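PDB 4BGF: arylamine n-acetyltransferase NAT from Mycobacterium tuberculosis, which catalyses transfer of an acetyl group from acetyl-CoA to arylamine substrates, probably by way of an acetylated cysteine as in other members of its family. Local coordinates for residues A92-W97 with L176-T181; G68-H73 with T109-G114; H151-L156 with Q166-D171; V47-L52 with V191-A196. All coordinates share one frame; numbering follows the deposited sequence.

In the fold
Three of the four contacts belong to the seven-stranded antiparallel sheet, and their chemistry changes with position. Interaction 2, whose centre lies about 6 Å from that of the chain, is buried and sets a helix start against strand 110-116 by side-chain packing. Interaction 1 pairs the two strands that follow across the sheet and brings Tyr177 against His110 of interaction 2. Interaction 3, a hairpin at the sheet margin, adds polar side-chain bonds to its backbone ladder and meets interaction 1 through Leu176 and Tyr154. Interaction 4 lies near the surface, where one serine hydroxyl joins loop and helix; Tyr69 ties it to interaction 2.

Interaction 1 of 4, residues A92-W97 with L176-T181; sequences AARVVW and LYEFTT
Leu176 sets its CD2 methyl over one face of the Trp97 indole, 3.7 Å from the centroid of the five-membered ring and only 9° off the ring normal, a CH-pi contact. It flanks the paired antiparallel strands 87-95 and 173-179 in the seven-stranded sheet of the arylamine N-acetyltransferase fold. Arg94 and Glu178 form the hydrogen-bonded pair: Arg94 N gives to Glu178 O at 2.9 Å, and Glu178 N returns a bond to Arg94 O at 3.0 Å. Their side chains share a face but their charged ends stay apart, Arg94 NE 5.1 Å from Glu178 OE2, and Arg94 NH1 bonds to Pro106 O. On the other face, Ala93 CB packs 4.0 Å from Tyr177 CD1. The Tyr177 ring is swung between its own backbone N and carbonyl carbon (chi1 57°), and it continues to His110. Beyond Phe179 the direct pairing gives way to a bridging water, which accepts from Ala92 N at 3.0 Å and donates to Thr180 O at 2.8 Å.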
loop_
_atom_site.group_PDB
_atom_site.type_symbol
_atom_site.label_atom_id
_atom_site.label_comp_id
_atom_site.label_asym_id
_atom_site.label_seq_id
_atom_site.Cartn_x
_atom_site.Cartn_y
_atom_site.Cartn_z
ATOM N N ALA A 92 11.494 -6.993 2.790
ATOM C CA ALA A 92 10.811 -7.708 1.708
ATOM C C ALA A 92 9.803 -8.696 2.286
ATOM O O ALA A 92 9.995 -9.184 3.388
ATOM C CB ALA A 92 11.803 -8.434 0.868
ATOM N N ALA A 93 8.737 -8.993 1.555
ATOM C CA ALA A 93 7.725 -9.932 2.043
ATOM C C ALA A 93 7.030 -10.750 0.938
ATOM O O ALA A 93 6.915 -10.305 -0.197
ATOM C CB ALA A 93 6.705 -9.160 2.845
ATOM N N ARG A 94 6.534 -11.933 1.291
ATOM C CA ARG A 94 5.783 -12.759 0.366
ATOM C C ARG A 94 4.343 -12.764 0.820
ATOM O O ARG A 94 4.049 -13.083 1.963
ATOM C CB ARG A 94 6.288 -14.206 0.317
ATOM C CG ARG A 94 7.778 -14.377 0.168
ATOM C CD ARG A 94 8.093 -15.830 0.210
ATOM N NE ARG A 94 9.519 -16.071 0.294
ATOM C CZ ARG A 94 10.366 -16.074 -0.731
ATOM N NH1 ARG A 94 9.964 -15.844 -1.974
ATOM N NH2 ARG A 94 11.645 -16.284 -0.484
ATOM N N VAL A 95 3.446 -12.447 -0.105
ATOM C CA VAL A 95 2.030 -12.342 0.192
ATOM C C VAL A 95 1.388 -13.724 0.108
ATOM O O VAL A 95 1.343 -14.326 -0.960
ATOM C CB VAL A 95 1.344 -11.372 -0.794
ATOM C CG1 VAL A 95 -0.125 -11.232 -0.484
ATOM C CG2 VAL A 95 2.009 -10.027 -0.739
ATOM N N VAL A 96 0.912 -14.221 1.251
ATOM C CA VAL A 96 0.234 -15.509 1.301
ATOM C C VAL A 96 -1.282 -15.411 1.597
ATOM O O VAL A 96 -1.926 -16.437 1.835
ATOM C CB VAL A 96 0.908 -16.452 2.324
ATOM C CG1 VAL A 96 2.333 -16.789 1.898
ATOM C CG2 VAL A 96 0.885 -15.840 3.693
ATOM N N TRP A 97 -1.840 -14.200 1.535
ATOM C CA TRP A 97 -3.236 -13.984 1.877
ATOM C C TRP A 97 -4.173 -14.844 1.073
ATOM O O TRP A 97 -4.033 -14.933 -0.145
ATOM C CB TRP A 97 -3.650 -12.561 1.625
ATOM C CG TRP A 97 -4.879 -12.155 2.404
ATOM C CD1 TRP A 97 -5.535 -12.877 3.364
ATOM C CD2 TRP A 97 -5.599 -10.927 2.269
ATOM N NE1 TRP A 97 -6.623 -12.170 3.835
ATOM C CE2 TRP A 97 -6.684 -10.970 3.180
ATOM C CE3 TRP A 97 -5.436 -9.800 1.462
ATOM C CZ2 TRP A 97 -7.587 -9.924 3.313
ATOM C CZ3 TRP A 97 -6.334 -8.768 1.588
ATOM C CH2 TRP A 97 -7.397 -8.832 2.509
ATOM N N LEU A 176 -1.732 -12.182 6.208
ATOM C CA LEU A 176 -1.565 -11.308 5.057
ATOM C C LEU A 176 -0.294 -11.636 4.283
ATOM O O LEU A 176 -0.338 -11.924 3.088
ATOM C CB LEU A 176 -1.577 -9.863 5.523
ATOM C CG LEU A 176 -2.804 -9.583 6.390
ATOM C CD1 LEU A 176 -2.758 -8.162 6.882
ATOM C CD2 LEU A 176 -4.120 -9.849 5.642
ATOM N N TYR A 177 0.822 -11.622 4.997
ATOM C CA TYR A 177 2.112 -11.889 4.407
ATOM C C TYR A 177 3.144 -12.340 5.422
ATOM O O TYR A 177 2.937 -12.253 6.632
ATOM C CB TYR A 177 2.609 -10.657 3.663
ATOM C CG TYR A 177 2.724 -9.384 4.484
ATOM C CD1 TYR A 177 3.717 -9.223 5.432
ATOM C CD2 TYR A 177 1.867 -8.342 4.269
ATOM C CE1 TYR A 177 3.828 -8.086 6.147
ATOM C CE2 TYR A 177 1.975 -7.195 4.982
ATOM C CZ TYR A 177 2.964 -7.070 5.913
ATOM O OH TYR A 177 3.072 -5.896 6.610
ATOM N N GLU A 178 4.254 -12.842 4.905
ATOM C CA GLU A 178 5.355 -13.314 5.726
ATOM C C GLU A 178 6.658 -12.588 5.325
ATOM O O GLU A 178 6.884 -12.306 4.152
ATOM C CB GLU A 178 5.489 -14.839 5.601
ATOM C CG GLU A 178 5.687 -15.331 4.181
ATOM C CD GLU A 178 5.403 -16.809 4.019
ATOM O OE1 GLU A 178 5.303 -17.510 5.045
ATOM O OE2 GLU A 178 5.286 -17.268 2.863
ATOM N N PHE A 179 7.492 -12.269 6.317
ATOM C CA PHE A 179 8.698 -11.479 6.091
ATOM C C PHE A 179 9.808 -11.786 7.086
ATOM O O PHE A 179 9.571 -12.390 8.130
ATOM C CB PHE A 179 8.375 -9.989 6.131
ATOM C CG PHE A 179 7.943 -9.490 7.486
ATOM C CD1 PHE A 179 6.666 -9.753 7.960
ATOM C CD2 PHE A 179 8.810 -8.753 8.284
ATOM C CE1 PHE A 179 6.261 -9.300 9.187
ATOM C CE2 PHE A 179 8.398 -8.297 9.530
ATOM C CZ PHE A 179 7.121 -8.564 9.971
ATOM N N THR A 180 11.026 -11.382 6.731
ATOM C CA THR A 180 12.130 -11.337 7.685
ATOM C C THR A 180 12.534 -9.901 7.864
ATOM O O THR A 180 12.194 -9.061 7.052
ATOM C CB THR A 180 13.367 -12.133 7.230
ATOM O OG1 THR A 180 13.995 -11.471 6.131
ATOM C CG2 THR A 180 12.983 -13.548 6.821
ATOM N N THR A 181 13.278 -9.624 8.925
ATOM C CA THR A 181 13.737 -8.255 9.196
ATOM C C THR A 181 15.127 -8.004 8.656
ATOM O O THR A 181 15.916 -7.259 9.235
ATOM C CB THR A 181 13.758 -7.953 10.686
ATOM O OG1 THR A 181 14.400 -9.030 11.372
ATOM C CG2 THR A 181 12.351 -7.747 11.172
HETATM O O HOH W 1 13.361 -8.493 4.594
#

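Interaction 2 of 4, residues G68-H73 with T109-G114; sequences GYCFEH and THTLLG
The probable Cys-His-Asp catalytic site of the enzyme is assembled where the start of helix 70-83 meets strand 110-116, Cys70 coming from the helix and His110 from the strand. Cys70 touches the imidazole with both side-chain atoms: CB lies 3.6 Å from His110 ND1, and SG lies 3.7 Å from that same nitrogen. The sulfur stands between its own backbone N and carbonyl carbon (chi1 71°), which turns it to the strand, and it approaches the ring obliquely. It also comes 3.5 Å from Thr109 O. On the far side of the imidazole, NE2 is hydrogen-bonded to Asp127 OD2, which would fix the rotation of the ring and keep ND1 turned to the cysteine.

Beside the pair, Phe71 crosses Thr111 obliquely, with Thr111 CG2 at 3.5 Å from Phe71 CD1 and at 3.6 Å from Cys70 O. Thr111 OG1, anti to its backbone N, is turned off to bond Phe91 O, while the methyl faces the helix. A classic beta bulge, in which Thr109 and His110 both face Ala93, lies at the beginning of the strand. At the helix start, Tyr69 occupies the N-cap position; its backbone N donates to Glu72 OE1 at 2.9 Å. A cysteine at a helix start facing a strand-borne histidine backed by aspartate is typical of the arylamine N-acetyltransferase active site, and resembles that of the papain-like cysteine proteases.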
loop_
_atom_site.group_PDB
_atom_site.type_symbol
_atom_site.label_atom_id
_atom_site.label_comp_id
_atom_site.label_asym_id
_atom_site.label_seq_id
_atom_site.Cartn_x
_atom_site.Cartn_y
_atom_site.Cartn_z
ATOM N N GLY A 68 -0.116 4.431 -6.519
ATOM C CA GLY A 68 0.958 3.530 -6.841
ATOM C C GLY A 68 0.739 2.266 -6.045
ATOM O O GLY A 68 -0.172 2.246 -5.244
ATOM N N TYR A 69 1.555 1.231 -6.266
ATOM C CA TYR A 69 1.510 0.002 -5.484
ATOM C C TYR A 69 2.599 -0.046 -4.353
ATOM O O TYR A 69 3.120 0.985 -3.976
ATOM C CB TYR A 69 1.475 -1.232 -6.417
ATOM C CG TYR A 69 2.737 -1.715 -7.179
ATOM C CD1 TYR A 69 3.977 -1.101 -7.068
ATOM C CD2 TYR A 69 2.657 -2.847 -7.993
ATOM C CE1 TYR A 69 5.109 -1.600 -7.778
ATOM C CE2 TYR A 69 3.747 -3.338 -8.690
ATOM C CZ TYR A 69 4.973 -2.723 -8.577
ATOM O OH TYR A 69 6.040 -3.244 -9.282
ATOM N N CYS A 70 2.907 -1.216 -3.790
ATOM C CA CYS A 70 3.703 -1.278 -2.543
ATOM C C CYS A 70 5.096 -0.606 -2.543
ATOM O O CYS A 70 5.489 -0.033 -1.565
ATOM C CB CYS A 70 3.804 -2.721 -2.014
ATOM S SG CYS A 70 4.823 -3.918 -2.908
ATOM N N PHE A 71 5.812 -0.661 -3.645
ATOM C CA PHE A 71 7.179 -0.142 -3.708
ATOM C C PHE A 71 7.175 1.352 -3.837
ATOM O O PHE A 71 8.116 2.024 -3.460
ATOM C CB PHE A 71 7.930 -0.733 -4.904
ATOM C CG PHE A 71 8.211 -2.185 -4.780
ATOM C CD1 PHE A 71 9.274 -2.629 -4.034
ATOM C CD2 PHE A 71 7.412 -3.101 -5.411
ATOM C CE1 PHE A 71 9.554 -3.973 -3.928
ATOM C CE2 PHE A 71 7.674 -4.435 -5.287
ATOM C CZ PHE A 71 8.772 -4.866 -4.534
ATOM N N GLU A 72 6.090 1.853 -4.404
ATOM C CA GLU A 72 5.885 3.271 -4.577
ATOM C C GLU A 72 5.350 3.915 -3.293
ATOM O O GLU A 72 5.767 5.014 -2.910
ATOM C CB GLU A 72 4.928 3.501 -5.754
ATOM C CG GLU A 72 5.418 2.877 -7.074
ATOM C CD GLU A 72 4.407 2.980 -8.216
ATOM O OE1 GLU A 72 3.477 2.161 -8.261
ATOM O OE2 GLU A 72 4.533 3.890 -9.056
ATOM N N HIS A 73 4.424 3.223 -2.639
ATOM C CA HIS A 73 3.815 3.713 -1.435
ATOM C C HIS A 73 4.870 3.665 -0.374
ATOM O O HIS A 73 5.185 4.676 0.208
ATOM C CB HIS A 73 2.601 2.878 -1.027
ATOM C CG HIS A 73 1.283 3.350 -1.595
ATOM N ND1 HIS A 73 0.619 4.466 -1.131
ATOM C CD2 HIS A 73 0.484 2.824 -2.551
ATOM C CE1 HIS A 73 -0.512 4.625 -1.790
ATOM N NE2 HIS A 73 -0.629 3.635 -2.653
ATOM N N THR A 109 7.616 -10.034 -3.479
ATOM C CA THR A 109 7.222 -8.889 -4.282
ATOM C C THR A 109 6.341 -7.956 -3.454
ATOM O O THR A 109 5.583 -7.171 -3.995
ATOM C CB THR A 109 6.461 -9.302 -5.583
ATOM O OG1 THR A 109 5.361 -10.148 -5.265
ATOM C CG2 THR A 109 7.365 -10.016 -6.577
ATOM N N HIS A 110 6.411 -8.113 -2.138
ATOM C CA HIS A 110 5.914 -7.111 -1.229
ATOM C C HIS A 110 7.070 -6.473 -0.412
ATOM O O HIS A 110 8.105 -7.083 -0.197
ATOM C CB HIS A 110 4.845 -7.703 -0.314
ATOM C CG HIS A 110 4.208 -6.688 0.572
ATOM N ND1 HIS A 110 3.526 -5.603 0.074
ATOM C CD2 HIS A 110 4.190 -6.568 1.918
ATOM C CE1 HIS A 110 3.094 -4.864 1.075
ATOM N NE2 HIS A 110 3.476 -5.429 2.201
ATOM N N THR A 111 6.882 -5.231 -0.006
ATOM C CA THR A 111 7.860 -4.529 0.766
ATOM C C THR A 111 7.109 -3.715 1.792
ATOM O O THR A 111 6.042 -3.179 1.495
ATOM C CB THR A 111 8.752 -3.641 -0.134
ATOM O OG1 THR A 111 9.848 -3.109 0.628
ATOM C CG2 THR A 111 7.987 -2.520 -0.740
ATOM N N LEU A 112 7.637 -3.689 3.008
ATOM C CA LEU A 112 7.134 -2.852 4.083
ATOM C C LEU A 112 8.354 -2.153 4.768
ATOM O O LEU A 112 9.475 -2.232 4.266
ATOM C CB LEU A 112 6.358 -3.707 5.095
ATOM C CG LEU A 112 7.161 -4.823 5.798
ATOM C CD1 LEU A 112 6.606 -5.097 7.127
ATOM C CD2 LEU A 112 7.264 -6.138 4.997
ATOM N N LEU A 113 8.131 -1.507 5.914
ATOM C CA LEU A 113 9.163 -0.726 6.621
ATOM C C LEU A 113 9.253 -1.136 8.062
ATOM O O LEU A 113 8.244 -1.483 8.661
ATOM C CB LEU A 113 8.841 0.767 6.637
ATOM C CG LEU A 113 8.481 1.358 5.292
ATOM C CD1 LEU A 113 8.105 2.822 5.490
ATOM C CD2 LEU A 113 9.615 1.153 4.285
ATOM N N GLY A 114 10.468 -1.062 8.616
ATOM C CA GLY A 114 10.695 -1.160 10.050
ATOM C C GLY A 114 11.292 0.149 10.546
ATOM O O GLY A 114 12.408 0.486 10.179
#

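Interaction 3 of 4, residues H151-L156 with Q166-D171; sequences HEPYRL and QAMVRD
Gln166 OE1 accepts two bonds from one guanidinium: Arg155 NH2 reaches it at 2.8 Å and Arg155 NE at 3.0 Å. The oxygen sits only 6° out of the guanidinium plane, and the amide is nearly coplanar with that group, the planes being 26° apart. NE lies nearly in line with the amide C=O, although its N-H is bent from the oxygen; NH2 comes from further off that line. Arg155 starts out extended and bends at chi3 (82°), which turns its NE-NH2 side to the glutamine lying alongside. Gln166 NE2 has a separate partner in Thr175 OG1, so the amide is held at both its polar atoms and its orientation is settled. Arg155 NE is shared with Glu157, in a salt bridge, and the guanidinium makes a cation-pi contact with Trp173.

Beneath this polar face runs the ladder of a beta hairpin, strands 154-159 and 162-168, at the margin of the seven-stranded antiparallel sheet. Arg155 and Gln166 are its hydrogen-bonded pair, with Gln166 N to Arg155 O at 2.7 Å and Arg155 N to Gln166 O at 2.9 Å. Met168 N adds a bond to Pro153 O at 3.0 Å. The opposite face is apolar: Ala167 CB lies over one face of the Tyr154 ring, 3.6 Å from its centroid and displaced to the rim, while Tyr154 OH bonds to Gln133 O.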
loop_
_atom_site.group_PDB
_atom_site.type_symbol
_atom_site.label_atom_id
_atom_site.label_comp_id
_atom_site.label_asym_id
_atom_site.label_seq_id
_atom_site.Cartn_x
_atom_site.Cartn_y
_atom_site.Cartn_z
ATOM N N HIS A 151 -8.483 0.667 12.718
ATOM C CA HIS A 151 -9.491 -0.287 12.174
ATOM C C HIS A 151 -9.468 -1.594 12.988
ATOM O O HIS A 151 -9.554 -1.548 14.190
ATOM C CB HIS A 151 -9.292 -0.546 10.649
ATOM C CG HIS A 151 -9.683 0.599 9.788
ATOM N ND1 HIS A 151 -9.034 1.810 9.893
ATOM C CD2 HIS A 151 -10.618 0.758 8.833
ATOM C CE1 HIS A 151 -9.552 2.654 9.032
ATOM N NE2 HIS A 151 -10.520 2.051 8.377
ATOM N N GLU A 152 -9.339 -2.736 12.319
ATOM C CA GLU A 152 -9.320 -4.042 12.967
ATOM C C GLU A 152 -8.014 -4.174 13.715
ATOM O O GLU A 152 -7.072 -3.465 13.416
ATOM C CB GLU A 152 -9.418 -5.146 11.907
ATOM C CG GLU A 152 -10.573 -4.944 10.906
ATOM C CD GLU A 152 -10.135 -4.235 9.651
ATOM O OE1 GLU A 152 -9.064 -3.606 9.684
ATOM O OE2 GLU A 152 -10.866 -4.298 8.643
ATOM N N PRO A 153 -7.949 -5.080 14.715
ATOM C CA PRO A 153 -6.645 -5.293 15.353
ATOM C C PRO A 153 -5.766 -6.280 14.584
ATOM O O PRO A 153 -6.250 -7.209 13.918
ATOM C CB PRO A 153 -7.021 -5.903 16.712
ATOM C CG PRO A 153 -8.453 -5.633 16.875
ATOM C CD PRO A 153 -9.006 -5.705 15.514
ATOM N N TYR A 154 -4.458 -6.065 14.696
ATOM C CA TYR A 154 -3.465 -6.862 14.002
ATOM C C TYR A 154 -2.573 -7.571 14.997
ATOM O O TYR A 154 -2.564 -7.265 16.188
ATOM C CB TYR A 154 -2.619 -5.986 13.062
ATOM C CG TYR A 154 -3.309 -5.648 11.755
ATOM C CD1 TYR A 154 -4.528 -5.007 11.752
ATOM C CD2 TYR A 154 -2.739 -5.968 10.531
ATOM C CE1 TYR A 154 -5.161 -4.693 10.592
ATOM C CE2 TYR A 154 -3.372 -5.660 9.358
ATOM C CZ TYR A 154 -4.580 -5.021 9.398
ATOM O OH TYR A 154 -5.237 -4.700 8.255
ATOM N N ARG A 155 -1.843 -8.534 14.475
ATOM C CA ARG A 155 -0.976 -9.350 15.278
ATOM C C ARG A 155 0.185 -9.885 14.418
ATOM O O ARG A 155 0.008 -10.133 13.226
ATOM C CB ARG A 155 -1.805 -10.487 15.867
ATOM C CG ARG A 155 -1.035 -11.534 16.588
ATOM C CD ARG A 155 -1.945 -12.556 17.225
ATOM N NE ARG A 155 -2.395 -13.577 16.280
ATOM C CZ ARG A 155 -3.128 -14.643 16.601
ATOM N NH1 ARG A 155 -3.520 -14.851 17.841
ATOM N NH2 ARG A 155 -3.470 -15.508 15.675
ATOM N N LEU A 156 1.365 -10.028 15.033
ATOM C CA LEU A 156 2.532 -10.689 14.436
ATOM C C LEU A 156 2.747 -12.007 15.150
ATOM O O LEU A 156 2.567 -12.083 16.358
ATOM C CB LEU A 156 3.784 -9.848 14.626
ATOM C CG LEU A 156 3.929 -8.615 13.735
ATOM C CD1 LEU A 156 4.505 -7.447 14.495
ATOM C CD2 LEU A 156 4.773 -8.919 12.556
ATOM N N GLN A 166 -0.748 -10.737 10.724
ATOM C CA GLN A 166 -2.161 -11.140 10.751
ATOM C C GLN A 166 -3.110 -9.987 11.027
ATOM O O GLN A 166 -2.789 -9.101 11.798
ATOM C CB GLN A 166 -2.380 -12.244 11.792
ATOM C CG GLN A 166 -1.790 -13.566 11.334
ATOM C CD GLN A 166 -1.988 -14.717 12.273
ATOM O OE1 GLN A 166 -2.037 -14.544 13.484
ATOM N NE2 GLN A 166 -2.075 -15.919 11.714
ATOM N N ALA A 167 -4.263 -10.010 10.363
ATOM C CA ALA A 167 -5.384 -9.099 10.639
ATOM C C ALA A 167 -6.631 -9.858 11.092
ATOM O O ALA A 167 -6.930 -10.933 10.569
ATOM C CB ALA A 167 -5.722 -8.303 9.426
ATOM N N MET A 168 -7.351 -9.282 12.055
ATOM C CA MET A 168 -8.599 -9.842 12.546
ATOM C C MET A 168 -9.711 -9.380 11.624
ATOM O O MET A 168 -10.183 -8.267 11.744
ATOM C CB MET A 168 -8.841 -9.346 13.967
ATOM C CG MET A 168 -10.170 -9.728 14.582
ATOM S SD MET A 168 -10.540 -11.471 14.429
ATOM C CE MET A 168 -9.358 -12.247 15.510
ATOM N N VAL A 169 -10.098 -10.228 10.677
ATOM C CA VAL A 169 -11.137 -9.909 9.703
ATOM C C VAL A 169 -12.240 -10.949 9.809
ATOM O O VAL A 169 -12.047 -12.098 9.418
ATOM C CB VAL A 169 -10.598 -9.946 8.244
ATOM C CG1 VAL A 169 -11.625 -9.384 7.278
ATOM C CG2 VAL A 169 -9.303 -9.178 8.113
ATOM N N ARG A 170 -13.385 -10.535 10.352
ATOM C CA ARG A 170 -14.578 -11.380 10.501
ATOM C C ARG A 170 -14.423 -12.465 11.551
ATOM O O ARG A 170 -14.782 -13.619 11.320
ATOM C CB ARG A 170 -14.995 -12.055 9.185
ATOM C CG ARG A 170 -15.282 -11.124 8.036
ATOM C CD ARG A 170 -15.837 -11.895 6.844
ATOM N NE ARG A 170 -16.013 -11.042 5.663
ATOM C CZ ARG A 170 -15.278 -11.091 4.547
ATOM N NH1 ARG A 170 -14.286 -11.963 4.403
ATOM N NH2 ARG A 170 -15.544 -10.252 3.554
ATOM N N ASP A 171 -13.919 -12.092 12.715
ATOM C CA ASP A 171 -13.742 -13.052 13.788
ATOM C C ASP A 171 -12.834 -14.207 13.372
ATOM O O ASP A 171 -12.936 -15.317 13.875
ATOM C CB ASP A 171 -15.108 -13.551 14.250
ATOM C CG ASP A 171 -16.006 -12.415 14.707
ATOM O OD1 ASP A 171 -15.476 -11.296 14.901
ATOM O OD2 ASP A 171 -17.230 -12.637 14.874
#

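Interaction 4 of 4, residues V47-L52 with V191-A196; sequences VPVDDL and VASWYA
An irregular loop, 47-52, runs past one side of helix 186-198, its nearest CA pair being Asp50 and Trp194, 5.5 Å apart. The loop turns the carbonyl of Val49 to the helix, and Ser193 OG donates to Val49 O at 2.8 Å. The hydroxyl reaches across because OG lies anti to its own backbone N (chi1 -172°), and it approaches tilted 34° out of the carbonyl plane. Val49 CG1 packs 3.4 Å from the same OG. Tyr69 OH is a second hydrogen-bond partner of this hydroxyl, linking the contact to the start of helix 70-83, while Val49 N is bonded to Ser197 OG one turn farther along the helix.

Nearer the surface, Trp194 lies alongside the loop. Asp50 CB meets the edge of its indole near the ring plane, 3.6 Å from Trp194 CE3, and Pro48 CB sits 3.9 Å from Trp194 CZ3. Both loop residues thus meet the benzene part of the indole. Asp50 OD2 also makes a long, weak ion pair with Lys190. The whole is a plain loop-on-helix packing in the arylamine N-acetyltransferase fold, a helix serine and its neighbouring tryptophan holding the segment between helices 41-44 and 54-63.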
loop_
_atom_site.group_PDB
_atom_site.type_symbol
_atom_site.label_atom_id
_atom_site.label_comp_id
_atom_site.label_asym_id
_atom_site.label_seq_id
_atom_site.Cartn_x
_atom_site.Cartn_y
_atom_site.Cartn_z
ATOM N N VAL A 47 3.618 0.124 -18.395
ATOM C CA VAL A 47 4.521 1.138 -17.914
ATOM C C VAL A 47 5.155 0.645 -16.629
ATOM O O VAL A 47 4.636 0.905 -15.564
ATOM C CB VAL A 47 3.768 2.462 -17.630
ATOM C CG1 VAL A 47 4.698 3.557 -17.084
ATOM C CG2 VAL A 47 3.063 2.968 -18.860
ATOM N N PRO A 48 6.297 -0.039 -16.711
ATOM C CA PRO A 48 6.858 -0.651 -15.489
ATOM C C PRO A 48 7.085 0.305 -14.310
ATOM O O PRO A 48 6.941 1.513 -14.412
ATOM C CB PRO A 48 8.194 -1.244 -15.976
ATOM C CG PRO A 48 7.984 -1.466 -17.454
ATOM C CD PRO A 48 7.139 -0.295 -17.888
ATOM N N VAL A 49 7.382 -0.271 -13.158
ATOM C CA VAL A 49 7.813 0.498 -12.013
ATOM C C VAL A 49 9.207 0.000 -11.706
ATOM O O VAL A 49 9.356 -1.048 -11.106
ATOM C CB VAL A 49 6.880 0.315 -10.796
ATOM C CG1 VAL A 49 7.433 0.999 -9.584
ATOM C CG2 VAL A 49 5.511 0.876 -11.085
ATOM N N ASP A 50 10.231 0.729 -12.132
ATOM C CA ASP A 50 11.579 0.340 -11.768
ATOM C C ASP A 50 12.435 1.504 -11.268
ATOM O O ASP A 50 13.583 1.311 -10.915
ATOM C CB ASP A 50 12.244 -0.499 -12.887
ATOM C CG ASP A 50 12.794 0.333 -14.015
ATOM O OD1 ASP A 50 12.102 1.277 -14.451
ATOM O OD2 ASP A 50 13.922 0.022 -14.470
ATOM N N ASP A 51 11.873 2.703 -11.188
ATOM C CA ASP A 51 12.579 3.828 -10.568
ATOM C C ASP A 51 11.921 4.049 -9.200
ATOM O O ASP A 51 10.757 4.382 -9.127
ATOM C CB ASP A 51 12.508 5.078 -11.489
ATOM C CG ASP A 51 13.468 6.207 -11.083
ATOM O OD1 ASP A 51 13.964 6.249 -9.944
ATOM O OD2 ASP A 51 13.711 7.078 -11.930
ATOM N N LEU A 52 12.657 3.788 -8.128
ATOM C CA LEU A 52 12.137 3.918 -6.770
ATOM C C LEU A 52 12.883 5.005 -6.020
ATOM O O LEU A 52 12.978 4.963 -4.788
ATOM C CB LEU A 52 12.237 2.588 -6.008
ATOM C CG LEU A 52 11.586 1.356 -6.667
ATOM C CD1 LEU A 52 11.636 0.139 -5.753
ATOM C CD2 LEU A 52 10.165 1.648 -7.085
ATOM N N VAL A 191 14.593 -5.030 -8.375
ATOM C CA VAL A 191 14.495 -6.336 -9.027
ATOM C C VAL A 191 13.112 -6.956 -8.830
ATOM O O VAL A 191 12.539 -7.540 -9.754
ATOM C CB VAL A 191 15.612 -7.266 -8.523
ATOM C CG1 VAL A 191 15.376 -8.687 -8.913
ATOM C CG2 VAL A 191 16.922 -6.812 -9.101
ATOM N N ALA A 192 12.590 -6.813 -7.619
ATOM C CA ALA A 192 11.271 -7.327 -7.259
ATOM C C ALA A 192 10.159 -6.553 -7.939
ATOM O O ALA A 192 9.219 -7.127 -8.509
ATOM C CB ALA A 192 11.097 -7.256 -5.763
ATOM N N SER A 193 10.254 -5.236 -7.865
ATOM C CA SER A 193 9.265 -4.393 -8.527
ATOM C C SER A 193 9.274 -4.570 -10.052
ATOM O O SER A 193 8.245 -4.429 -10.680
ATOM C CB SER A 193 9.479 -2.931 -8.188
ATOM O OG SER A 193 8.416 -2.141 -8.685
ATOM N N TRP A 194 10.444 -4.815 -10.634
ATOM C CA TRP A 194 10.538 -5.080 -12.057
ATOM C C TRP A 194 9.766 -6.333 -12.401
ATOM O O TRP A 194 9.085 -6.390 -13.404
ATOM C CB TRP A 194 12.016 -5.226 -12.499
ATOM C CG TRP A 194 12.189 -5.555 -13.958
ATOM C CD1 TRP A 194 12.477 -6.778 -14.508
ATOM C CD2 TRP A 194 12.072 -4.640 -15.056
ATOM N NE1 TRP A 194 12.546 -6.677 -15.872
ATOM C CE2 TRP A 194 12.303 -5.382 -16.241
ATOM C CE3 TRP A 194 11.795 -3.264 -15.152
ATOM C CZ2 TRP A 194 12.259 -4.797 -17.503
ATOM C CZ3 TRP A 194 11.744 -2.687 -16.392
ATOM C CH2 TRP A 194 11.979 -3.447 -17.560
ATOM N N TYR A 195 9.910 -7.356 -11.583
ATOM C CA TYR A 195 9.152 -8.584 -11.771
ATOM C C TYR A 195 7.656 -8.296 -11.575
ATOM O O TYR A 195 6.839 -8.664 -12.418
ATOM C CB TYR A 195 9.620 -9.622 -10.768
ATOM C CG TYR A 195 9.095 -10.996 -11.010
ATOM C CD1 TYR A 195 7.884 -11.403 -10.474
ATOM C CD2 TYR A 195 9.822 -11.900 -11.768
ATOM C CE1 TYR A 195 7.401 -12.676 -10.700
ATOM C CE2 TYR A 195 9.362 -13.180 -12.002
ATOM C CZ TYR A 195 8.138 -13.563 -11.470
ATOM O OH TYR A 195 7.699 -14.852 -11.710
ATOM N N ALA A 196 7.304 -7.616 -10.475
ATOM C CA ALA A 196 5.909 -7.259 -10.181
ATOM C C ALA A 196 5.197 -6.491 -11.306
ATOM O O ALA A 196 4.022 -6.698 -11.557
ATOM C CB ALA A 196 5.827 -6.442 -8.868
#